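Local coordinates for putative ABC-transporter ATP-binding protein (Alicyclobacillus acidocaldarius, PDB 1Z47) that probably binds and hydrolyses ATP as the nucleotide-binding subunit of an ABC-type importer thought to carry sulfate, at residues V20-P25 and L58-G63. Numbering follows the deposited sequence.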
# COMPACT_ATOMS: atom_id res chain seq x y z
N VAL B 20 -9.59 -8.47 29.06
CA VAL B 20 -8.16 -8.24 29.11
C VAL B 20 -7.85 -6.76 29.13
O VAL B 20 -8.37 -5.98 28.33
CB VAL B 20 -7.45 -8.90 27.91
CG1 VAL B 20 -5.97 -8.60 27.96
CG2 VAL B 20 -7.71 -10.42 27.94
N GLU B 21 -6.99 -6.38 30.06
CA GLU B 21 -6.60 -5.00 30.24
C GLU B 21 -5.10 -4.93 30.49
O GLU B 21 -4.55 -5.68 31.29
CB GLU B 21 -7.37 -4.44 31.44
CG GLU B 21 -7.01 -3.03 31.83
CD GLU B 21 -7.74 -2.60 33.09
OE1 GLU B 21 -9.00 -2.58 33.08
OE2 GLU B 21 -7.05 -2.30 34.10
N LYS B 22 -4.45 -4.00 29.78
CA LYS B 22 -3.01 -3.77 29.87
C LYS B 22 -2.87 -2.32 29.44
O LYS B 22 -2.88 -2.01 28.26
CB LYS B 22 -2.27 -4.68 28.90
CG LYS B 22 -1.05 -5.36 29.46
CD LYS B 22 0.11 -4.42 29.66
CE LYS B 22 1.37 -5.25 29.86
NZ LYS B 22 2.58 -4.43 30.11
N ILE B 23 -2.74 -1.44 30.42
CA ILE B 23 -2.67 0.00 30.16
C ILE B 23 -1.27 0.59 30.29
O ILE B 23 -0.53 0.27 31.22
CB ILE B 23 -3.62 0.72 31.15
CG1 ILE B 23 -5.04 0.19 30.93
CG2 ILE B 23 -3.57 2.23 30.96
CD1 ILE B 23 -5.97 0.44 32.08
N TYR B 24 -0.90 1.43 29.33
CA TYR B 24 0.41 2.08 29.36
C TYR B 24 0.16 3.55 29.67
O TYR B 24 -0.60 4.22 28.97
CB TYR B 24 1.13 1.93 28.01
CG TYR B 24 1.57 0.51 27.70
CD1 TYR B 24 0.67 -0.44 27.21
CD2 TYR B 24 2.88 0.11 27.93
CE1 TYR B 24 1.06 -1.76 26.95
CE2 TYR B 24 3.29 -1.21 27.68
CZ TYR B 24 2.38 -2.14 27.20
OH TYR B 24 2.79 -3.43 26.99
N PRO B 25 0.80 4.06 30.73
CA PRO B 25 0.62 5.46 31.13
C PRO B 25 0.81 6.48 30.01
O PRO B 25 0.38 7.62 30.12
CB PRO B 25 1.66 5.63 32.23
CG PRO B 25 2.78 4.73 31.75
CD PRO B 25 1.99 3.49 31.38
N LEU B 58 -1.51 -8.81 20.05
CA LEU B 58 -0.74 -9.90 19.44
C LEU B 58 0.26 -10.45 20.47
O LEU B 58 0.38 -11.66 20.65
CB LEU B 58 0.02 -9.41 18.19
CG LEU B 58 0.48 -10.57 17.32
CD1 LEU B 58 -0.69 -11.05 16.45
CD2 LEU B 58 1.69 -10.12 16.47
N ARG B 59 0.97 -9.54 21.16
CA ARG B 59 1.94 -9.94 22.17
C ARG B 59 1.28 -10.60 23.40
O ARG B 59 1.91 -11.45 24.05
CB ARG B 59 2.78 -8.72 22.61
CG ARG B 59 3.65 -8.16 21.48
CD ARG B 59 4.27 -6.83 21.86
NE ARG B 59 5.09 -6.97 23.06
CZ ARG B 59 6.19 -7.70 23.14
NH1 ARG B 59 6.86 -7.77 24.29
NH2 ARG B 59 6.63 -8.36 22.07
N LEU B 60 0.04 -10.24 23.71
CA LEU B 60 -0.69 -10.85 24.83
C LEU B 60 -1.04 -12.30 24.48
O LEU B 60 -1.13 -13.14 25.37
CB LEU B 60 -2.01 -10.11 25.13
CG LEU B 60 -2.18 -9.11 26.27
CD1 LEU B 60 -1.44 -9.59 27.52
CD2 LEU B 60 -1.69 -7.75 25.86
N ILE B 61 -1.25 -12.57 23.20
CA ILE B 61 -1.56 -13.93 22.76
C ILE B 61 -0.28 -14.77 22.80
O ILE B 61 -0.31 -15.98 23.09
CB ILE B 61 -2.12 -13.95 21.32
CG1 ILE B 61 -3.43 -13.16 21.24
CG2 ILE B 61 -2.35 -15.39 20.87
CD1 ILE B 61 -3.98 -13.04 19.82
N ALA B 62 0.85 -14.13 22.50
CA ALA B 62 2.14 -14.83 22.50
C ALA B 62 2.65 -15.12 23.91
O ALA B 62 3.33 -16.11 24.15
CB ALA B 62 3.18 -13.99 21.75
N GLY B 63 2.31 -14.25 24.85
CA GLY B 63 2.77 -14.44 26.21
C GLY B 63 3.93 -13.52 26.43
O GLY B 63 4.53 -13.51 27.49
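L60 meets V20 and K22 through hydrocarbon alone, bringing helix 54-62 against the face of strand 15-22 that carries V20 and K22. The touching is light: CG1 of V20 lies 4.2 Å from CG of L60, and the two side chains run past one another in opposite directions. In V20 the CG1 branch is anti to the backbone N (chi1 177°), which turns this methyl, and not CG2, to the leucine. Two residues further along the strand, a methyl of L60 takes over, its CD2 coming within 4.4 Å of CB of K22. The leucine thus spans two alternate residues of the strand, V20 and K22, while E21 between them faces the other way. F17, earlier on the same strand, and P67 also touch L60, and P67 packs on V20 as well, so V20, F17 and P67 are all among the apolar neighbours of the leucine.

The polar bonds lie around this patch, and none crosses between the segments. Beyond its CB, K22 leads away from the helix, and its NZ makes a weak 3.3 Å hydrogen bond to OH of Y24, an oxygen also bonded by R29. E65, just past the helix, forms a salt bridge with R59 and a long, weak ion pair with K22. G63 N bonds to O of R59 at 2.9 Å, and G63 then leaves the helix with positive phi (101°).

The helix begins within what is probably the Walker A P-loop, as expected for an ABC ATPase, and the strand belongs to the antiparallel sheet of the ABC ATPase domain. Burying 106 Å² in all, this small contact adds apolar burial to the helix-strand packing and, having no polar bond of its own, imposes little directional constraint.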